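Local coordinates for protein SAM dependent methyltransferase (Aquifex aeolicus, PDB 3DH0) that binds S-adenosylmethionine and probably uses it as methyl donor, as in the class I, Rossmann-like methyltransferases, at residues D143-E148 with V178-K183; V29-G34 with S56-E61. All blocks are in the same frame, centred on the assembly; numbering follows the deposited sequence.

Contact 1 of 2, residues D143-E148 with V178-K183; sequences DWKKEE and VVEVGK
Lys145 carries almost the whole contact, reaching from the end of strand 137-144 to the turn after strand 174-181. In the seven-stranded sheet of this Rossmann-like methyltransferase fold, these two strands are not neighbours: strand 185-191 runs antiparallel between them, and the turn containing Gly182 and Lys183 leads into it. The segments therefore share no backbone hydrogen bond, and the nearest CA atoms, those of Lys145 and Lys183, stand 8.4 Å apart.

The polar part centres on the ammonium group. Its hydrogen bond goes to the carbonyl O of Cys185, on the intervening strand, while the backbone of Lys145 bonds to Tyr184, so backbone and side chain are held by two successive residues. Glu180 is the nearby opposite charge, but Lys145 NZ stays 4.5 Å from Glu180 OE1, too far for a salt bridge. The carboxylate would probably still favour the charged lysine through longer-range attraction.

The remaining contacts are van der Waals. The lysine chain does not run straight; bends at chi2 (96°) and chi3 (88°) fold it across to the turn. There its last carbon, CE, approaches Lys183 O at 3.7 Å, and the amine skirts Glu180 from the other strand, with Lys145 NZ 4.0 Å from Glu180 CB. The side chain of Lys183 itself starts away from the contact, leaving its backbone to do the touching.

Within segment 143-148, Asp143 OD1 accepts the following amide, Trp144 N, through its anti lone pair at 2.7 Å, while OD2 binds His117 ND1. At the turn, the closest approach between the segments is Lys145 NZ to Lys183 C, 3.6 Å.

Contact 2 of 2, residues V29-G34 with S56-E61; sequences VLKEFG and SKMVGE
Met58 bridges two helices by laying its thioether against the backbone side of Leu30 and Lys31, joining helix 26-33 to the last turn of helix 52-59. Its chain is extended through chi2 (-160°) and then bends at chi3 (69°), which turns the methyl along the neighbouring helix. The sulfur rests on the root of Leu30, with Met58 SD 3.5 Å from Leu30 CB and 3.9 Å from Leu30 CD1; these two side chains cross obliquely. Beyond the bend, Met58 CE meets Lys31 CA at 3.7 Å and Lys31 CB at 4.0 Å. Lys31 has CG anti to its own backbone N (chi1 -173°), and its amine leads away, so only the base of the residue takes part. Leu30 also packs on Tyr54 and Leu55 of helix 52-59, while Met58 touches Leu35 just beyond the Schellman motif at Gly34, after helix 26-33. Replacing Met58 with an alanine would probably open a gap beside Leu30 CB and leave Lys31 without its methyl partner. With no hydrogen bond or ion pair between segments 29-34 and 56-61, their contact rests on apolar fit, most of it supplied by the Met58 thioether; a charged link nearby, Lys57 to Glu27, is long and weak.

In the fold
Both contacts are partly buried, and neither has a hydrogen bond directly between its segments. Contact 1 lies at the ends of sheet strands, where they run into loop and turn, and bypasses the strand between them; it sets buried Lys145 against exposed Glu180 and Lys183. Contact 2 joins two helices packed beside the sheet, with buried Leu30 and partly exposed Met58 beside exposed Lys31, so the contacts hold no element in common. Their chemistry follows: a lysine amine satisfied by backbone, with a carboxylate in the vicinity, against a thioether on aliphatic groups. Their centres are 21 Å apart, yet segment 29-34 reaches strand 137-144 through Val29 on Ile142 and Phe33 on Ala140, upstream of contact 1.

Contact 1 of 2, residues D143-E148 with V178-K183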
ATOM      1  N   ASP A 143      -4.070   6.360  -4.469  1.00 27.84           N
ATOM      2  CA  ASP A 143      -5.452   5.997  -4.774  1.00 31.69           C
ATOM      3  C   ASP A 143      -6.111   6.725  -5.952  1.00 31.88           C
ATOM      4  O   ASP A 143      -5.582   7.708  -6.457  1.00 32.30           O
ATOM      5  CB  ASP A 143      -6.329   6.153  -3.530  1.00 33.19           C
ATOM      6  CG  ASP A 143      -7.279   4.981  -3.354  1.00 36.16           C
ATOM      7  OD1 ASP A 143      -7.879   4.555  -4.370  1.00 37.70           O
ATOM      8  OD2 ASP A 143      -7.421   4.482  -2.214  1.00 37.35           O
ATOM      9  N   TRP A 144      -7.276   6.232  -6.377  1.00 32.95           N
ATOM     10  CA  TRP A 144      -8.019   6.822  -7.499  1.00 33.68           C
ATOM     11  C   TRP A 144      -8.510   8.215  -7.175  1.00 34.37           C
ATOM     12  O   TRP A 144      -8.743   8.532  -6.006  1.00 35.51           O
ATOM     13  CB  TRP A 144      -9.257   6.000  -7.857  1.00 32.87           C
ATOM     14  CG  TRP A 144      -9.014   4.582  -8.205  1.00 31.64           C
ATOM     15  CD1 TRP A 144      -9.201   3.499  -7.397  1.00 31.04           C
ATOM     16  CD2 TRP A 144      -8.580   4.078  -9.470  1.00 31.06           C
ATOM     17  NE1 TRP A 144      -8.910   2.345  -8.087  1.00 32.19           N
ATOM     18  CE2 TRP A 144      -8.528   2.673  -9.361  1.00 32.17           C
ATOM     19  CE3 TRP A 144      -8.232   4.676 -10.685  1.00 30.73           C
ATOM     20  CZ2 TRP A 144      -8.142   1.857 -10.433  1.00 31.24           C
ATOM     21  CZ3 TRP A 144      -7.847   3.866 -11.745  1.00 29.45           C
ATOM     22  CH2 TRP A 144      -7.806   2.475 -11.613  1.00 31.15           C
ATOM     23  N   LYS A 145      -8.702   9.022  -8.222  1.00 34.92           N
ATOM     24  CA  LYS A 145      -9.192  10.397  -8.101  1.00 34.84           C
ATOM     25  C   LYS A 145     -10.682  10.334  -7.743  1.00 34.86           C
ATOM     26  O   LYS A 145     -11.348   9.336  -8.036  1.00 34.44           O
ATOM     27  CB  LYS A 145      -9.000  11.133  -9.437  1.00 34.96           C
ATOM     28  CG  LYS A 145      -8.271  12.460  -9.323  1.00 36.47           C
ATOM     29  CD  LYS A 145      -6.779  12.336  -9.604  1.00 37.16           C
ATOM     30  CE  LYS A 145      -6.482  12.482 -11.101  1.00 37.57           C
ATOM     31  NZ  LYS A 145      -5.024  12.359 -11.414  1.00 37.73           N
ATOM     32  N   LYS A 146     -11.214  11.379  -7.115  1.00 35.09           N
ATOM     33  CA  LYS A 146     -12.627  11.339  -6.745  1.00 37.16           C
ATOM     34  C   LYS A 146     -13.518  12.036  -7.752  1.00 39.05           C
ATOM     35  O   LYS A 146     -14.428  12.785  -7.391  1.00 39.65           O
ATOM     36  CB  LYS A 146     -12.879  11.953  -5.358  1.00 37.07           C
ATOM     37  CG  LYS A 146     -14.180  11.461  -4.718  1.00 34.99           C
ATOM     38  CD  LYS A 146     -14.614  12.337  -3.559  1.00 36.18           C
ATOM     39  CE  LYS A 146     -15.385  11.543  -2.500  1.00 37.34           C
ATOM     40  NZ  LYS A 146     -16.459  10.687  -3.075  1.00 40.07           N
ATOM     41  N   GLU A 147     -13.243  11.785  -9.021  1.00 40.56           N
ATOM     42  CA  GLU A 147     -14.029  12.341 -10.100  1.00 42.80           C
ATOM     43  C   GLU A 147     -14.539  11.120 -10.833  1.00 44.66           C
ATOM     44  O   GLU A 147     -14.805  10.079 -10.214  1.00 45.30           O
ATOM     45  CB  GLU A 147     -13.140  13.169 -11.017  1.00 43.00           C
ATOM     46  CG  GLU A 147     -12.002  12.388 -11.631  1.00 43.03           C
ATOM     47  CD  GLU A 147     -10.777  13.250 -11.808  1.00 44.54           C
ATOM     48  OE1 GLU A 147     -10.075  13.083 -12.830  1.00 46.15           O
ATOM     49  OE2 GLU A 147     -10.509  14.090 -10.915  1.00 44.19           O
ATOM     50  N   GLU A 148     -14.676  11.228 -12.149  1.00 46.00           N
ATOM     51  CA  GLU A 148     -15.131  10.087 -12.917  1.00 46.73           C
ATOM     52  C   GLU A 148     -14.087   9.835 -13.966  1.00 46.53           C
ATOM     53  O   GLU A 148     -13.538  10.769 -14.552  1.00 46.12           O
ATOM     54  CB  GLU A 148     -16.527  10.358 -13.472  1.00 48.53           C
ATOM     55  CG  GLU A 148     -17.545  10.448 -12.311  1.00 50.48           C
ATOM     56  CD  GLU A 148     -18.952  10.793 -12.751  1.00 51.59           C
ATOM     57  OE1 GLU A 148     -19.103  11.814 -13.471  1.00 52.86           O
ATOM     58  OE2 GLU A 148     -19.898  10.056 -12.363  1.00 50.48           O
ATOM     59  N   VAL A 178       1.508  16.062  -2.219  1.00 35.78           N
ATOM     60  CA  VAL A 178       0.282  15.494  -2.760  1.00 36.20           C
ATOM     61  C   VAL A 178       0.391  15.756  -4.245  1.00 35.97           C
ATOM     62  O   VAL A 178       0.210  16.881  -4.681  1.00 37.23           O
ATOM     63  CB  VAL A 178      -0.978  16.175  -2.193  1.00 35.44           C
ATOM     64  CG1 VAL A 178      -2.195  15.729  -2.970  1.00 34.87           C
ATOM     65  CG2 VAL A 178      -1.154  15.796  -0.736  1.00 34.97           C
ATOM     66  N   VAL A 179       0.706  14.717  -5.011  1.00 36.30           N
ATOM     67  CA  VAL A 179       0.884  14.839  -6.450  1.00 37.10           C
ATOM     68  C   VAL A 179      -0.014  13.905  -7.256  1.00 38.21           C
ATOM     69  O   VAL A 179      -0.337  12.808  -6.809  1.00 37.35           O
ATOM     70  CB  VAL A 179       2.348  14.528  -6.844  1.00 37.71           C
ATOM     71  CG1 VAL A 179       2.568  14.791  -8.344  1.00 39.16           C
ATOM     72  CG2 VAL A 179       3.302  15.366  -6.004  1.00 37.67           C
ATOM     73  N   GLU A 180      -0.405  14.343  -8.454  1.00 39.21           N
ATOM     74  CA  GLU A 180      -1.234  13.524  -9.324  1.00 39.56           C
ATOM     75  C   GLU A 180      -0.386  12.332  -9.767  1.00 39.69           C
ATOM     76  O   GLU A 180       0.821  12.455  -9.935  1.00 39.43           O
ATOM     77  CB  GLU A 180      -1.682  14.326 -10.547  1.00 39.80           C
ATOM     78  CG  GLU A 180      -2.524  15.549 -10.213  1.00 42.58           C
ATOM     79  CD  GLU A 180      -3.181  16.157 -11.449  1.00 44.08           C
ATOM     80  OE1 GLU A 180      -2.627  15.977 -12.563  1.00 43.11           O
ATOM     81  OE2 GLU A 180      -4.245  16.815 -11.299  1.00 43.47           O
ATOM     82  N   VAL A 181      -1.019  11.180  -9.944  1.00 39.93           N
ATOM     83  CA  VAL A 181      -0.309   9.983 -10.357  1.00 39.96           C
ATOM     84  C   VAL A 181      -0.969   9.390 -11.593  1.00 41.11           C
ATOM     85  O   VAL A 181      -1.967   8.662 -11.503  1.00 41.27           O
ATOM     86  CB  VAL A 181      -0.286   8.935  -9.208  1.00 39.53           C
ATOM     87  CG1 VAL A 181       0.320   7.624  -9.681  1.00 37.26           C
ATOM     88  CG2 VAL A 181       0.515   9.479  -8.039  1.00 37.94           C
ATOM     89  N   GLY A 182      -0.418   9.735 -12.752  1.00 42.00           N
ATOM     90  CA  GLY A 182      -0.927   9.233 -14.012  1.00 42.12           C
ATOM     91  C   GLY A 182      -2.407   9.324 -14.366  1.00 42.83           C
ATOM     92  O   GLY A 182      -3.081   8.300 -14.457  1.00 45.08           O
ATOM     93  N   LYS A 183      -2.935  10.525 -14.545  1.00 41.53           N
ATOM     94  CA  LYS A 183      -4.325  10.682 -14.972  1.00 41.49           C
ATOM     95  C   LYS A 183      -5.492  10.069 -14.201  1.00 40.91           C
ATOM     96  O   LYS A 183      -6.603  10.586 -14.270  1.00 41.04           O
ATOM     97  CB  LYS A 183      -4.448  10.221 -16.429  1.00 42.51           C
ATOM     98  CG  LYS A 183      -3.966  11.240 -17.444  1.00 45.13           C
ATOM     99  CD  LYS A 183      -2.897  10.683 -18.385  1.00 47.08           C
ATOM    100  CE  LYS A 183      -2.352  11.783 -19.323  1.00 47.20           C
ATOM    101  NZ  LYS A 183      -1.225  11.318 -20.202  1.00 47.43           N
TER

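Contact 2 of 2, residues V29-G34 with S56-E61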
ATOM      1  N   VAL A  29       7.457   5.602  -9.435  1.00 33.78           N
ATOM      2  CA  VAL A  29       6.742   6.190  -8.312  1.00 33.34           C
ATOM      3  C   VAL A  29       7.379   5.882  -6.957  1.00 33.17           C
ATOM      4  O   VAL A  29       7.547   6.783  -6.138  1.00 32.45           O
ATOM      5  CB  VAL A  29       5.272   5.729  -8.308  1.00 32.81           C
ATOM      6  CG1 VAL A  29       4.551   6.254  -7.069  1.00 32.99           C
ATOM      7  CG2 VAL A  29       4.584   6.234  -9.556  1.00 31.70           C
ATOM      8  N   LEU A  30       7.737   4.623  -6.726  1.00 33.31           N
ATOM      9  CA  LEU A  30       8.344   4.224  -5.454  1.00 35.43           C
ATOM     10  C   LEU A  30       9.660   4.937  -5.182  1.00 36.68           C
ATOM     11  O   LEU A  30       9.877   5.479  -4.094  1.00 35.80           O
ATOM     12  CB  LEU A  30       8.604   2.715  -5.425  1.00 35.38           C
ATOM     13  CG  LEU A  30       7.441   1.730  -5.391  1.00 34.86           C
ATOM     14  CD1 LEU A  30       7.943   0.352  -5.798  1.00 35.26           C
ATOM     15  CD2 LEU A  30       6.826   1.707  -4.011  1.00 34.99           C
ATOM     16  N   LYS A  31      10.539   4.904  -6.180  1.00 38.26           N
ATOM     17  CA  LYS A  31      11.856   5.521  -6.088  1.00 39.53           C
ATOM     18  C   LYS A  31      11.709   6.992  -5.772  1.00 39.41           C
ATOM     19  O   LYS A  31      12.495   7.564  -5.022  1.00 40.45           O
ATOM     20  CB  LYS A  31      12.610   5.355  -7.410  1.00 40.58           C
ATOM     21  CG  LYS A  31      14.058   5.809  -7.370  1.00 41.22           C
ATOM     22  CD  LYS A  31      14.225   7.273  -7.723  1.00 43.02           C
ATOM     23  CE  LYS A  31      15.718   7.654  -7.727  1.00 45.44           C
ATOM     24  NZ  LYS A  31      16.542   6.731  -8.600  1.00 43.86           N
ATOM     25  N   GLU A  32      10.684   7.596  -6.340  1.00 38.86           N
ATOM     26  CA  GLU A  32      10.450   8.998  -6.123  1.00 40.12           C
ATOM     27  C   GLU A  32       9.915   9.260  -4.714  1.00 38.95           C
ATOM     28  O   GLU A  32      10.216  10.288  -4.109  1.00 38.43           O
ATOM     29  CB  GLU A  32       9.476   9.495  -7.181  1.00 44.34           C
ATOM     30  CG  GLU A  32       9.249  10.989  -7.180  1.00 48.77           C
ATOM     31  CD  GLU A  32       8.035  11.354  -7.998  1.00 51.77           C
ATOM     32  OE1 GLU A  32       8.029  11.052  -9.224  1.00 52.58           O
ATOM     33  OE2 GLU A  32       7.084  11.925  -7.408  1.00 53.27           O
ATOM     34  N   PHE A  33       9.121   8.330  -4.191  1.00 38.53           N
ATOM     35  CA  PHE A  33       8.559   8.482  -2.845  1.00 37.40           C
ATOM     36  C   PHE A  33       9.529   8.126  -1.719  1.00 36.52           C
ATOM     37  O   PHE A  33       9.180   8.236  -0.543  1.00 35.29           O
ATOM     38  CB  PHE A  33       7.285   7.653  -2.687  1.00 38.28           C
ATOM     39  CG  PHE A  33       6.037   8.373  -3.100  1.00 39.71           C
ATOM     40  CD1 PHE A  33       5.675   8.466  -4.439  1.00 41.31           C
ATOM     41  CD2 PHE A  33       5.228   8.970  -2.142  1.00 40.23           C
ATOM     42  CE1 PHE A  33       4.508   9.149  -4.826  1.00 41.72           C
ATOM     43  CE2 PHE A  33       4.063   9.656  -2.504  1.00 41.70           C
ATOM     44  CZ  PHE A  33       3.703   9.747  -3.848  1.00 41.46           C
ATOM     45  N   GLY A  34      10.735   7.688  -2.078  1.00 35.04           N
ATOM     46  CA  GLY A  34      11.730   7.369  -1.073  1.00 33.64           C
ATOM     47  C   GLY A  34      12.030   5.926  -0.696  1.00 33.73           C
ATOM     48  O   GLY A  34      12.809   5.700   0.240  1.00 33.72           O
ATOM     49  N   SER A  56       9.865  -5.744  -3.784  1.00 18.92           N
ATOM     50  CA  SER A  56      10.882  -6.748  -3.549  1.00 19.68           C
ATOM     51  C   SER A  56      12.205  -6.325  -4.185  1.00 22.66           C
ATOM     52  O   SER A  56      13.256  -6.301  -3.533  1.00 22.51           O
ATOM     53  CB  SER A  56      10.419  -8.082  -4.139  1.00 16.25           C
ATOM     54  OG  SER A  56      11.314  -9.125  -3.834  1.00 13.05           O
ATOM     55  N   LYS A  57      12.143  -5.990  -5.467  1.00 24.64           N
ATOM     56  CA  LYS A  57      13.329  -5.600  -6.191  1.00 27.19           C
ATOM     57  C   LYS A  57      14.021  -4.397  -5.577  1.00 28.65           C
ATOM     58  O   LYS A  57      15.243  -4.396  -5.414  1.00 29.08           O
ATOM     59  CB  LYS A  57      12.985  -5.287  -7.644  1.00 29.33           C
ATOM     60  CG  LYS A  57      14.202  -4.909  -8.478  1.00 32.06           C
ATOM     61  CD  LYS A  57      13.826  -4.210  -9.775  1.00 33.93           C
ATOM     62  CE  LYS A  57      15.072  -3.819 -10.572  1.00 35.61           C
ATOM     63  NZ  LYS A  57      14.762  -2.946 -11.761  1.00 34.83           N
ATOM     64  N   MET A  58      13.234  -3.379  -5.233  1.00 29.22           N
ATOM     65  CA  MET A  58      13.766  -2.138  -4.681  1.00 29.23           C
ATOM     66  C   MET A  58      14.416  -2.155  -3.315  1.00 29.15           C
ATOM     67  O   MET A  58      15.167  -1.251  -3.001  1.00 30.42           O
ATOM     68  CB  MET A  58      12.696  -1.050  -4.697  1.00 29.52           C
ATOM     69  CG  MET A  58      12.576  -0.343  -6.046  1.00 32.92           C
ATOM     70  SD  MET A  58      11.777   1.267  -5.920  1.00 35.17           S
ATOM     71  CE  MET A  58      13.035   2.192  -5.047  1.00 33.90           C
ATOM     72  N   VAL A  59      14.134  -3.155  -2.491  1.00 28.89           N
ATOM     73  CA  VAL A  59      14.760  -3.204  -1.184  1.00 28.16           C
ATOM     74  C   VAL A  59      15.943  -4.160  -1.257  1.00 27.56           C
ATOM     75  O   VAL A  59      16.845  -4.120  -0.432  1.00 28.19           O
ATOM     76  CB  VAL A  59      13.763  -3.655  -0.102  1.00 29.20           C
ATOM     77  CG1 VAL A  59      12.606  -2.672  -0.024  1.00 27.55           C
ATOM     78  CG2 VAL A  59      13.271  -5.057  -0.390  1.00 28.42           C
ATOM     79  N   GLY A  60      15.931  -5.011  -2.272  1.00 27.31           N
ATOM     80  CA  GLY A  60      17.011  -5.956  -2.475  1.00 28.43           C
ATOM     81  C   GLY A  60      17.196  -7.059  -1.457  1.00 28.88           C
ATOM     82  O   GLY A  60      16.446  -7.190  -0.496  1.00 29.74           O
ATOM     83  N   GLU A  61      18.221  -7.863  -1.700  1.00 30.40           N
ATOM     84  CA  GLU A  61      18.595  -8.985  -0.849  1.00 31.91           C
ATOM     85  C   GLU A  61      18.603  -8.597   0.633  1.00 31.30           C
ATOM     86  O   GLU A  61      18.236  -9.390   1.485  1.00 29.54           O
ATOM     87  CB  GLU A  61      19.987  -9.468  -1.282  1.00 35.50           C
ATOM     88  CG  GLU A  61      21.015  -8.310  -1.313  1.00 43.36           C
ATOM     89  CD  GLU A  61      22.429  -8.712  -1.773  1.00 47.45           C
ATOM     90  OE1 GLU A  61      23.343  -7.840  -1.711  1.00 47.45           O
ATOM     91  OE2 GLU A  61      22.623  -9.883  -2.201  1.00 49.85           O
TER